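Local coordinates for protein carboxypeptidase A (Helicoverpa armigera, PDB 1JQG) that probably acts as a zinc metallocarboxypeptidase, cutting single residues from the C terminus of peptides, and is made as a proenzyme in the insect mid-gut, at residues A[118-121]-A[125-128]; A[177-182]-A[186-191]; A[191-196]-A[408-413]; A[252-257]-A[304-309]. One frame throughout, in Å; residues are numbered along the deposited sequence.

Contact 1 (A[118-121]-A[125-128]); sequences FDKI and EEVD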
loop_
_atom_site.group_PDB
_atom_site.type_symbol
_atom_site.label_atom_id
_atom_site.label_comp_id
_atom_site.label_asym_id
_atom_site.label_seq_id
_atom_site.Cartn_x
_atom_site.Cartn_y
_atom_site.Cartn_z
ATOM N N PHE A 118 -9.577 15.361 7.223
ATOM C CA PHE A 118 -8.657 14.329 7.681
ATOM C C PHE A 118 -9.021 13.834 9.085
ATOM O O PHE A 118 -8.167 13.454 9.883
ATOM C CB PHE A 118 -7.216 14.803 7.629
ATOM C CG PHE A 118 -6.798 15.289 6.276
ATOM C CD1 PHE A 118 -6.855 16.608 5.902
ATOM C CD2 PHE A 118 -6.352 14.329 5.359
ATOM C CE1 PHE A 118 -6.469 16.992 4.626
ATOM C CE2 PHE A 118 -5.964 14.708 4.087
ATOM C CZ PHE A 118 -6.024 16.038 3.724
ATOM N N ASP A 119 -10.335 13.718 9.348
ATOM C CA ASP A 119 -10.790 13.199 10.637
ATOM C C ASP A 119 -11.665 11.947 10.498
ATOM O O ASP A 119 -12.331 11.479 11.443
ATOM C CB ASP A 119 -11.535 14.293 11.402
ATOM C CG ASP A 119 -12.782 14.760 10.659
ATOM O OD1 ASP A 119 -13.595 15.411 11.319
ATOM O OD2 ASP A 119 -12.956 14.483 9.449
ATOM N N LYS A 120 -11.677 11.360 9.290
ATOM C CA LYS A 120 -12.381 10.106 9.093
ATOM C C LYS A 120 -11.927 9.378 7.840
ATOM O O LYS A 120 -11.218 9.968 7.040
ATOM C CB LYS A 120 -13.899 10.330 9.044
ATOM C CG LYS A 120 -14.395 11.059 7.779
ATOM C CD LYS A 120 -15.911 11.012 7.746
ATOM C CE LYS A 120 -16.454 11.436 6.393
ATOM N NZ LYS A 120 -16.540 10.216 5.511
ATOM N N ILE A 121 -12.337 8.134 7.659
ATOM C CA ILE A 121 -11.964 7.323 6.513
ATOM C C ILE A 121 -13.082 7.533 5.481
ATOM O O ILE A 121 -14.274 7.458 5.792
ATOM C CB ILE A 121 -11.811 5.835 6.854
ATOM C CG1 ILE A 121 -10.679 5.570 7.865
ATOM C CG2 ILE A 121 -11.537 4.918 5.684
ATOM C CD1 ILE A 121 -9.340 6.113 7.426
ATOM N N GLU A 125 -16.809 5.687 -3.087
ATOM C CA GLU A 125 -17.788 6.601 -3.680
ATOM C C GLU A 125 -17.467 8.054 -3.346
ATOM O O GLU A 125 -17.604 8.883 -4.225
ATOM C CB GLU A 125 -19.201 6.254 -3.207
ATOM C CG GLU A 125 -19.706 4.890 -3.594
ATOM C CD GLU A 125 -19.106 3.722 -2.825
ATOM O OE1 GLU A 125 -18.537 3.993 -1.739
ATOM O OE2 GLU A 125 -19.211 2.567 -3.316
ATOM N N GLU A 126 -17.080 8.331 -2.089
ATOM C CA GLU A 126 -16.775 9.670 -1.646
ATOM C C GLU A 126 -15.513 10.205 -2.309
ATOM O O GLU A 126 -15.457 11.345 -2.730
ATOM C CB GLU A 126 -16.625 9.799 -0.117
ATOM C CG GLU A 126 -17.832 9.252 0.644
ATOM C CD GLU A 126 -17.680 9.373 2.140
ATOM O OE1 GLU A 126 -17.947 10.484 2.661
ATOM O OE2 GLU A 126 -17.290 8.370 2.775
ATOM N N VAL A 127 -14.527 9.346 -2.527
ATOM C CA VAL A 127 -13.268 9.712 -3.192
ATOM C C VAL A 127 -13.519 9.954 -4.672
ATOM O O VAL A 127 -13.055 10.888 -5.278
ATOM C CB VAL A 127 -12.163 8.668 -3.006
ATOM C CG1 VAL A 127 -10.911 9.042 -3.809
ATOM C CG2 VAL A 127 -11.807 8.521 -1.539
ATOM N N ASP A 128 -14.341 9.098 -5.267
ATOM C CA ASP A 128 -14.701 9.202 -6.676
ATOM C C ASP A 128 -15.421 10.514 -6.952
ATOM O O ASP A 128 -15.230 11.184 -7.975
ATOM C CB ASP A 128 -15.594 8.031 -7.069
ATOM C CG ASP A 128 -15.917 8.022 -8.534
ATOM O OD1 ASP A 128 -17.019 8.528 -8.798
ATOM O OD2 ASP A 128 -15.090 7.534 -9.348
HETATM O O HOH W 1 -17.081 6.652 5.007
#
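Lys120 and Glu126 form a surface salt bridge between the loop 118-121 and the first turn of helix 124-137; the centre of the contact lies about 17 Å from that of the chain. Lys120 NZ stands 3.2 Å from Glu126 OE1 and donates a hydrogen bond to it. The oxygen is approached on its syn side, with the ammonium 16° out of the carboxylate plane. The side chains come from opposite directions: Glu126 is extended beyond CG and reaches straight off its helix, whereas the lysine runs outstretched as far as CE and then turns at its last torsion (chi4 89°), which swings NZ towards the acid.

A water makes a second link, giving one hydrogen to Ile121 O at 3.0 Å and the other to Glu126 OE2 at 2.8 Å. The same OE2 accepts from the backbone N of Ser123. With Ser123 just ahead of the helix and Glu126 three residues on, this is the glutamate half of a capping box, and the acid therefore ties off the start of its own helix while holding the loop. Its negative charge near the N-terminal end of a helix dipole would probably be favoured there. Lys120 also lies against Ala106 of helix 92-108. The CB of Ile121 points away from helix 124-137, and its side chain packs on Leu102, Tyr224 and Phe228.

Contact 2 (A[177-182]-A[186-191]); sequences QSLLHC and VTLPAT. With ZN (zinc ion), chain B.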
loop_
_atom_site.group_PDB
_atom_site.type_symbol
_atom_site.label_atom_id
_atom_site.label_comp_id
_atom_site.label_asym_id
_atom_site.label_seq_id
_atom_site.Cartn_x
_atom_site.Cartn_y
_atom_site.Cartn_z
ATOM N N GLN A 177 0.447 6.346 -5.859
ATOM C CA GLN A 177 -0.765 5.521 -5.762
ATOM C C GLN A 177 -0.937 4.877 -4.399
ATOM O O GLN A 177 0.004 4.641 -3.695
ATOM C CB GLN A 177 -0.811 4.380 -6.785
ATOM C CG GLN A 177 0.382 3.432 -6.712
ATOM C CD GLN A 177 0.314 2.333 -7.750
ATOM O OE1 GLN A 177 0.205 2.681 -8.925
ATOM N NE2 GLN A 177 0.369 1.069 -7.316
ATOM N N SER A 178 -2.154 4.502 -4.062
ATOM C CA SER A 178 -2.477 3.879 -2.808
ATOM C C SER A 178 -3.657 2.918 -2.943
ATOM O O SER A 178 -4.281 2.871 -3.979
ATOM C CB SER A 178 -2.746 4.924 -1.693
ATOM O OG SER A 178 -3.879 5.727 -1.946
ATOM N N LEU A 179 -3.861 2.113 -1.895
ATOM C CA LEU A 179 -4.959 1.169 -1.839
ATOM C C LEU A 179 -4.892 0.039 -2.853
ATOM O O LEU A 179 -5.876 -0.583 -3.166
ATOM C CB LEU A 179 -6.302 1.893 -1.890
ATOM C CG LEU A 179 -6.728 2.647 -0.611
ATOM C CD1 LEU A 179 -8.114 3.256 -0.736
ATOM C CD2 LEU A 179 -6.686 1.809 0.659
ATOM N N LEU A 180 -3.708 -0.350 -3.279
ATOM C CA LEU A 180 -3.483 -1.497 -4.135
ATOM C C LEU A 180 -3.916 -2.761 -3.363
ATOM O O LEU A 180 -4.569 -3.648 -3.920
ATOM C CB LEU A 180 -2.035 -1.551 -4.608
ATOM C CG LEU A 180 -1.709 -2.521 -5.746
ATOM C CD1 LEU A 180 -2.475 -2.131 -6.971
ATOM C CD2 LEU A 180 -0.231 -2.651 -6.067
ATOM N N HIS A 181 -3.532 -2.829 -2.097
ATOM C CA HIS A 181 -3.993 -3.807 -1.141
ATOM C C HIS A 181 -5.087 -3.127 -0.314
ATOM O O HIS A 181 -4.879 -2.341 0.638
ATOM C CB HIS A 181 -2.849 -4.271 -0.262
ATOM C CG HIS A 181 -1.923 -5.224 -0.924
ATOM N ND1 HIS A 181 -0.613 -5.353 -0.695
ATOM C CD2 HIS A 181 -2.073 -6.183 -1.870
ATOM C CE1 HIS A 181 0.099 -6.226 -1.320
ATOM N NE2 HIS A 181 -0.841 -6.766 -2.086
ATOM N N CYS A 182 -6.339 -3.399 -0.656
ATOM C CA CYS A 182 -7.496 -2.750 -0.100
ATOM C C CYS A 182 -7.649 -2.672 1.386
ATOM O O CYS A 182 -8.324 -1.754 1.871
ATOM C CB CYS A 182 -8.657 -3.411 -0.814
ATOM S SG CYS A 182 -8.765 -5.194 -0.771
ATOM N N VAL A 186 -4.968 3.150 5.910
ATOM C CA VAL A 186 -4.139 4.295 6.232
ATOM C C VAL A 186 -3.361 4.851 5.034
ATOM O O VAL A 186 -2.799 5.943 5.134
ATOM C CB VAL A 186 -3.209 3.960 7.420
ATOM C CG1 VAL A 186 -2.013 3.076 7.078
ATOM C CG2 VAL A 186 -2.739 5.255 8.083
ATOM N N THR A 187 -3.348 4.164 3.880
ATOM C CA THR A 187 -2.647 4.635 2.705
ATOM C C THR A 187 -3.397 5.739 1.968
ATOM O O THR A 187 -2.732 6.584 1.286
ATOM C CB THR A 187 -2.311 3.516 1.714
ATOM O OG1 THR A 187 -3.497 2.909 1.190
ATOM C CG2 THR A 187 -1.433 2.491 2.413
ATOM N N LEU A 188 -4.722 5.745 2.047
ATOM C CA LEU A 188 -5.568 6.710 1.366
ATOM C C LEU A 188 -5.405 8.122 1.877
ATOM O O LEU A 188 -5.073 9.080 1.149
ATOM C CB LEU A 188 -7.045 6.289 1.400
ATOM C CG LEU A 188 -8.024 7.227 0.658
ATOM C CD1 LEU A 188 -7.748 7.377 -0.844
ATOM C CD2 LEU A 188 -9.483 6.820 0.791
ATOM N N PRO A 189 -5.423 8.343 3.197
ATOM C CA PRO A 189 -5.139 9.655 3.767
ATOM C C PRO A 189 -3.855 10.264 3.249
ATOM O O PRO A 189 -3.631 11.485 3.153
ATOM C CB PRO A 189 -5.100 9.370 5.272
ATOM C CG PRO A 189 -6.008 8.186 5.448
ATOM C CD PRO A 189 -5.721 7.332 4.245
ATOM N N ALA A 190 -2.793 9.431 3.118
ATOM C CA ALA A 190 -1.495 9.912 2.663
ATOM C C ALA A 190 -1.549 10.498 1.261
ATOM O O ALA A 190 -1.077 11.591 0.960
ATOM C CB ALA A 190 -0.502 8.772 2.671
ATOM N N THR A 191 -2.201 9.799 0.337
ATOM C CA THR A 191 -2.347 10.232 -1.043
ATOM C C THR A 191 -3.345 11.362 -1.168
ATOM O O THR A 191 -3.369 12.193 -2.077
ATOM C CB THR A 191 -2.764 9.009 -1.914
ATOM O OG1 THR A 191 -2.306 9.072 -3.259
ATOM C CG2 THR A 191 -4.258 8.766 -1.837
HETATM ZN ZN ZN B . 0.560 -4.090 0.737
HETATM O O HOH W 2 2.540 -5.287 1.524
#
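Ser178 and Leu179, by strand 173-178, pack against Thr187, Leu188 and Thr191 of helix 187-200, deep in the protein. The polar part is slight. Leu179 N donates to Thr187 OG1 at 3.2 Å, but the bond is weak, bent to 133° at the hydrogen. That hydroxyl sits between the backbone N and the carbonyl carbon of its own residue (chi1 63°), and it also bonds to Glu184 O, so one oxygen ties both Leu179 and the turn to the helix. Ser178 OG is spoken for by Pro217 O, and its meeting with Thr191 CG2 is close packing, not a bond.

The HxxE zinc motif of the M14 carboxypeptidases, His181 to Glu184, begins in 177-182 and ends in the turn that follows. His181 ND1 binds the zinc ion at 2.2 Å, a water completes the shell at 2.4 Å from the metal, and Glu184 and His306 supply the other protein ligands. His181 NE2 is in turn held by Asp252.

The apolar part belongs to Leu179. Its CD1 fits against Leu188 CB at 3.9 Å, with both methyls of that leucine close behind, while its CD2 branch lies 3.4 Å from Thr187 OG1. An alanine in place of Leu179 would remove both branches and would probably open a gap beside Leu188, leaving helix 187-200 less firmly seated here. Tyr224 of helix 221-228 touches both leucines.

Contact 3 (A[191-196]-A[408-413]); sequences TLYAIH and ETWEGI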
loop_
_atom_site.group_PDB
_atom_site.type_symbol
_atom_site.label_atom_id
_atom_site.label_comp_id
_atom_site.label_asym_id
_atom_site.label_seq_id
_atom_site.Cartn_x
_atom_site.Cartn_y
_atom_site.Cartn_z
ATOM N N THR A 191 -2.201 9.799 0.337
ATOM C CA THR A 191 -2.347 10.232 -1.043
ATOM C C THR A 191 -3.345 11.362 -1.168
ATOM O O THR A 191 -3.369 12.193 -2.077
ATOM C CB THR A 191 -2.764 9.009 -1.914
ATOM O OG1 THR A 191 -2.306 9.072 -3.259
ATOM C CG2 THR A 191 -4.258 8.766 -1.837
ATOM N N LEU A 192 -4.280 11.462 -0.232
ATOM C CA LEU A 192 -5.295 12.498 -0.207
ATOM C C LEU A 192 -4.706 13.802 0.293
ATOM O O LEU A 192 -5.123 14.948 0.046
ATOM C CB LEU A 192 -6.461 12.017 0.695
ATOM C CG LEU A 192 -7.821 11.705 0.034
ATOM C CD1 LEU A 192 -7.653 11.023 -1.286
ATOM C CD2 LEU A 192 -8.656 10.883 0.992
ATOM N N TYR A 193 -3.687 13.689 1.151
ATOM C CA TYR A 193 -3.052 14.877 1.716
ATOM C C TYR A 193 -2.238 15.538 0.629
ATOM O O TYR A 193 -2.210 16.769 0.541
ATOM C CB TYR A 193 -2.191 14.494 2.927
ATOM C CG TYR A 193 -1.777 15.654 3.798
ATOM C CD1 TYR A 193 -2.590 16.048 4.866
ATOM C CD2 TYR A 193 -0.615 16.355 3.569
ATOM C CE1 TYR A 193 -2.223 17.122 5.679
ATOM C CE2 TYR A 193 -0.248 17.407 4.378
ATOM C CZ TYR A 193 -1.058 17.795 5.417
ATOM O OH TYR A 193 -0.655 18.857 6.184
ATOM N N ALA A 194 -1.600 14.703 -0.202
ATOM C CA ALA A 194 -0.817 15.198 -1.338
ATOM C C ALA A 194 -1.641 16.033 -2.316
ATOM O O ALA A 194 -1.202 17.012 -2.940
ATOM C CB ALA A 194 -0.146 14.049 -2.051
ATOM N N ILE A 195 -2.887 15.633 -2.563
ATOM C CA ILE A 195 -3.839 16.392 -3.365
ATOM C C ILE A 195 -4.176 17.707 -2.667
ATOM O O ILE A 195 -4.377 18.750 -3.312
ATOM C CB ILE A 195 -5.125 15.562 -3.585
ATOM C CG1 ILE A 195 -4.825 14.350 -4.473
ATOM C CG2 ILE A 195 -6.212 16.392 -4.205
ATOM C CD1 ILE A 195 -5.954 13.355 -4.659
ATOM N N HIS A 196 -4.292 17.643 -1.317
ATOM C CA HIS A 196 -4.693 18.797 -0.533
ATOM C C HIS A 196 -3.631 19.876 -0.579
ATOM O O HIS A 196 -3.903 21.064 -0.691
ATOM C CB HIS A 196 -5.078 18.363 0.880
ATOM C CG HIS A 196 -5.281 19.477 1.864
ATOM N ND1 HIS A 196 -4.365 19.952 2.784
ATOM C CD2 HIS A 196 -6.395 20.221 2.018
ATOM C CE1 HIS A 196 -4.903 20.947 3.462
ATOM N NE2 HIS A 196 -6.124 21.130 3.010
ATOM N N GLU A 408 2.797 13.582 7.968
ATOM C CA GLU A 408 4.094 12.888 8.112
ATOM C C GLU A 408 4.702 12.386 6.805
ATOM O O GLU A 408 5.832 12.667 6.446
ATOM C CB GLU A 408 3.823 11.654 8.981
ATOM C CG GLU A 408 5.039 10.950 9.520
ATOM C CD GLU A 408 4.628 9.792 10.425
ATOM O OE1 GLU A 408 5.021 8.675 10.082
ATOM O OE2 GLU A 408 3.957 10.145 11.414
ATOM N N THR A 409 3.908 11.677 5.983
ATOM C CA THR A 409 4.330 11.123 4.722
ATOM C C THR A 409 4.631 12.190 3.690
ATOM O O THR A 409 5.558 12.063 2.886
ATOM C CB THR A 409 3.264 10.156 4.147
ATOM O OG1 THR A 409 2.845 9.249 5.177
ATOM C CG2 THR A 409 3.790 9.328 2.978
ATOM N N TRP A 410 3.906 13.311 3.763
ATOM C CA TRP A 410 4.052 14.359 2.745
ATOM C C TRP A 410 5.435 15.008 2.877
ATOM O O TRP A 410 6.034 15.497 1.915
ATOM C CB TRP A 410 2.926 15.376 2.843
ATOM C CG TRP A 410 3.028 16.531 1.885
ATOM C CD1 TRP A 410 3.112 17.870 2.174
ATOM C CD2 TRP A 410 3.026 16.418 0.456
ATOM N NE1 TRP A 410 3.168 18.591 0.994
ATOM C CE2 TRP A 410 3.110 17.722 -0.072
ATOM C CE3 TRP A 410 2.967 15.360 -0.435
ATOM C CZ2 TRP A 410 3.135 17.991 -1.437
ATOM C CZ3 TRP A 410 2.986 15.585 -1.800
ATOM C CH2 TRP A 410 3.068 16.891 -2.267
ATOM N N GLU A 411 5.952 15.042 4.099
ATOM C CA GLU A 411 7.307 15.483 4.372
ATOM C C GLU A 411 8.325 14.672 3.578
ATOM O O GLU A 411 9.341 15.212 3.134
ATOM C CB GLU A 411 7.628 15.442 5.874
ATOM C CG GLU A 411 6.736 16.283 6.753
ATOM C CD GLU A 411 6.787 17.748 6.289
ATOM O OE1 GLU A 411 7.950 18.206 6.354
ATOM O OE2 GLU A 411 5.776 18.403 5.889
ATOM N N GLY A 412 8.121 13.350 3.519
ATOM C CA GLY A 412 9.052 12.474 2.806
ATOM C C GLY A 412 8.874 12.549 1.299
ATOM O O GLY A 412 9.820 12.535 0.530
ATOM N N ILE A 413 7.619 12.644 0.878
ATOM C CA ILE A 413 7.270 12.691 -0.532
ATOM C C ILE A 413 7.836 13.927 -1.226
ATOM O O ILE A 413 8.378 13.797 -2.305
ATOM C CB ILE A 413 5.736 12.575 -0.732
ATOM C CG1 ILE A 413 5.242 11.247 -0.177
ATOM C CG2 ILE A 413 5.371 12.719 -2.209
ATOM C CD1 ILE A 413 3.789 10.873 -0.318
#
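Trp410 of helix 402-421 meets Ala194 and Tyr193 of helix 187-200, one with its ring and the other mainly with its base. Ala194 lies over a face of the indole: its CA, offset toward the rim, stands 4.2 Å from the centroid of the six-membered ring, 25° off the normal, a CH-pi contact. Ala194 CB is 3.5 Å from Trp410 CZ3. Tyr193 comes in at the base of the indole, where its CD2 is 3.7 Å from Trp410 CB. The tyrosine ring and the five-membered ring are tilted 58° to each other, and the two side chains cross at about a right angle.

A first torsion of 177° turns the Trp410 indole away from its own backbone N and across to the neighbouring helix. The approach of Ala194 CA to 6.4 Å from Trp410 CA is consistent with the small alanine. Behind Tyr193, Phe118 meets the phenol ring obliquely. Towards the sheet, Ala194 and Ile413 both rest on Met176 of strand 173-178, so the two helices lie side by side on one face of the mixed sheet, in the layered alpha/beta fold of the M14 catalytic domain.

With only carbon atoms meeting across it, the contact rests on shape and burial.

Contact 4 (A[252-257]-A[304-309]); sequences DLNRNF and DIHSFG. With ZN (zinc ion), chain B.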
loop_
_atom_site.group_PDB
_atom_site.type_symbol
_atom_site.label_atom_id
_atom_site.label_comp_id
_atom_site.label_asym_id
_atom_site.label_seq_id
_atom_site.Cartn_x
_atom_site.Cartn_y
_atom_site.Cartn_z
ATOM N N ASP A 252 -3.688 -11.220 -5.944
ATOM C CA ASP A 252 -2.855 -10.213 -5.289
ATOM C C ASP A 252 -2.262 -9.312 -6.384
ATOM O O ASP A 252 -1.365 -9.711 -7.131
ATOM C CB ASP A 252 -1.732 -10.893 -4.517
ATOM C CG ASP A 252 -0.903 -9.942 -3.678
ATOM O OD1 ASP A 252 -0.129 -10.464 -2.850
ATOM O OD2 ASP A 252 -1.037 -8.700 -3.854
ATOM N N LEU A 253 -2.789 -8.081 -6.434
ATOM C CA LEU A 253 -2.340 -7.151 -7.502
ATOM C C LEU A 253 -0.885 -6.758 -7.433
ATOM O O LEU A 253 -0.250 -6.387 -8.411
ATOM C CB LEU A 253 -3.204 -5.897 -7.485
ATOM C CG LEU A 253 -4.683 -6.069 -7.817
ATOM C CD1 LEU A 253 -5.417 -4.737 -7.646
ATOM C CD2 LEU A 253 -4.853 -6.595 -9.261
ATOM N N ASN A 254 -0.253 -6.905 -6.270
ATOM C CA ASN A 254 1.161 -6.578 -6.107
ATOM C C ASN A 254 2.026 -7.755 -6.493
ATOM O O ASN A 254 3.218 -7.827 -6.183
ATOM C CB ASN A 254 1.454 -6.079 -4.693
ATOM C CG ASN A 254 2.597 -5.050 -4.693
ATOM O OD1 ASN A 254 2.904 -4.470 -5.743
ATOM N ND2 ASN A 254 3.244 -4.803 -3.564
ATOM N N ARG A 255 1.446 -8.738 -7.172
ATOM C CA ARG A 255 2.155 -9.911 -7.654
ATOM C C ARG A 255 1.750 -10.144 -9.125
ATOM O O ARG A 255 2.142 -11.092 -9.776
ATOM C CB ARG A 255 1.871 -11.152 -6.845
ATOM C CG ARG A 255 1.961 -11.055 -5.335
ATOM C CD ARG A 255 3.411 -11.196 -4.896
ATOM N NE ARG A 255 3.511 -10.940 -3.470
ATOM C CZ ARG A 255 4.229 -11.664 -2.631
ATOM N NH1 ARG A 255 4.926 -12.707 -3.082
ATOM N NH2 ARG A 255 4.221 -11.321 -1.343
ATOM N N ASN A 256 0.939 -9.244 -9.666
ATOM C CA ASN A 256 0.437 -9.316 -11.022
ATOM C C ASN A 256 1.159 -8.411 -12.024
ATOM O O ASN A 256 0.739 -8.255 -13.181
ATOM C CB ASN A 256 -1.047 -8.947 -10.973
ATOM C CG ASN A 256 -1.808 -9.495 -12.177
ATOM O OD1 ASN A 256 -1.780 -10.689 -12.406
ATOM N ND2 ASN A 256 -2.467 -8.561 -12.863
ATOM N N PHE A 257 2.307 -7.838 -11.634
ATOM C CA PHE A 257 3.072 -6.973 -12.560
ATOM C C PHE A 257 4.160 -7.720 -13.292
ATOM O O PHE A 257 4.592 -8.758 -12.839
ATOM C CB PHE A 257 3.667 -5.771 -11.833
ATOM C CG PHE A 257 2.646 -4.731 -11.443
ATOM C CD1 PHE A 257 1.811 -4.910 -10.352
ATOM C CD2 PHE A 257 2.486 -3.573 -12.205
ATOM C CE1 PHE A 257 0.859 -3.967 -10.029
ATOM C CE2 PHE A 257 1.547 -2.609 -11.894
ATOM C CZ PHE A 257 0.726 -2.803 -10.780
ATOM N N ASP A 304 4.568 3.609 -4.631
ATOM C CA ASP A 304 3.473 2.684 -4.323
ATOM C C ASP A 304 3.323 2.661 -2.807
ATOM O O ASP A 304 4.138 2.032 -2.109
ATOM C CB ASP A 304 3.805 1.290 -4.874
ATOM C CG ASP A 304 2.655 0.317 -4.750
ATOM O OD1 ASP A 304 1.511 0.715 -4.470
ATOM O OD2 ASP A 304 2.900 -0.899 -4.940
ATOM N N ILE A 305 2.313 3.352 -2.314
ATOM C CA ILE A 305 2.102 3.504 -0.884
ATOM C C ILE A 305 1.338 2.353 -0.261
ATOM O O ILE A 305 0.136 2.187 -0.455
ATOM C CB ILE A 305 1.444 4.874 -0.543
ATOM C CG1 ILE A 305 2.372 5.991 -1.107
ATOM C CG2 ILE A 305 1.272 5.087 0.950
ATOM C CD1 ILE A 305 1.834 7.398 -0.970
ATOM N N HIS A 306 2.016 1.623 0.614
ATOM C CA HIS A 306 1.422 0.551 1.370
ATOM C C HIS A 306 1.510 0.839 2.880
ATOM O O HIS A 306 2.008 1.815 3.378
ATOM C CB HIS A 306 2.159 -0.791 1.128
ATOM C CG HIS A 306 2.010 -1.289 -0.270
ATOM N ND1 HIS A 306 1.152 -2.266 -0.641
ATOM C CD2 HIS A 306 2.566 -0.962 -1.468
ATOM C CE1 HIS A 306 1.150 -2.624 -1.872
ATOM N NE2 HIS A 306 2.016 -1.791 -2.418
ATOM N N SER A 307 0.896 -0.087 3.599
ATOM C CA SER A 307 0.847 -0.201 4.991
ATOM C C SER A 307 0.839 -1.695 5.465
ATOM O O SER A 307 0.515 -2.561 4.651
ATOM C CB SER A 307 -0.312 0.427 5.776
ATOM O OG SER A 307 -1.489 -0.368 5.729
ATOM N N PHE A 308 1.812 -2.323 6.110
ATOM C CA PHE A 308 2.247 -1.747 7.372
ATOM C C PHE A 308 3.726 -1.981 7.679
ATOM O O PHE A 308 4.223 -3.069 7.248
ATOM C CB PHE A 308 1.309 -1.797 8.576
ATOM C CG PHE A 308 1.391 -3.109 9.287
ATOM C CD1 PHE A 308 2.346 -3.269 10.279
ATOM C CD2 PHE A 308 0.577 -4.185 8.997
ATOM C CE1 PHE A 308 2.488 -4.454 10.968
ATOM C CE2 PHE A 308 0.711 -5.376 9.672
ATOM C CZ PHE A 308 1.660 -5.519 10.667
ATOM N N GLY A 309 4.671 -1.194 8.257
ATOM C CA GLY A 309 6.061 -1.472 8.482
ATOM C C GLY A 309 7.036 -0.354 8.850
ATOM O O GLY A 309 8.149 -0.551 9.372
HETATM ZN ZN ZN B . 0.560 -4.090 0.737
HETATM O O HOH W 2 2.540 -5.287 1.524
#
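The Asn254 amide and the His306 imidazole approach from opposite directions with their planes 23° apart. Asn254 ND2 lies 3.4 Å from His306 NE2, obliquely to the ring; both are donors, so this is contact without a bond. The edge of the imidazole is better matched. NE2 gives its hydrogen to Asp304 OD2 at 2.8 Å and 152°, the oxygen lying in the ring plane although the N-H comes to the carboxylate from above the carboxylate plane. ND1, on the other side of CE1, binds the zinc ion at 2.4 Å, so metal and aspartate together fix the ring's rotation: Asp304 is a second-shell residue behind a first-shell ligand.

Asn254 is itself anchored. Its OD1 bonds to Ala366 N, and its backbone N donates to Asp252 OD2 at 3.1 Å, an Asx turn. An alanine at Asn254 would strip away the amide and is likely to leave Ala366 N without its acceptor and this side of the zinc-bound imidazole less closely packed.

Strand 299-307 carries Asp304 and His306 in the middle of the mixed sheet, between strands 173-178 and 377-383, while Phe257 anchors the loop against helices 283-294 and 366-373.

How the contacts relate
From the N terminus, contact 1 closes a short loop at the start of helix 124-137, and contact 2 another, the zinc-binding turn between strand 173-178 and helix 187-200. Contact 3 continues along the same helix, its first segment sharing Thr191 with contact 2, and closes a long loop to helix 402-421. Contact 4 is nested inside that loop. Contacts 1 and 3 touch through Phe118. Contacts 2 and 4 join through the zinc ion and its water and through neighbouring strands, where Gln177 O and Ile305 N, 3.0 Å apart, probably share a hydrogen bond. Together they run from the surface through the helical layer to the metal.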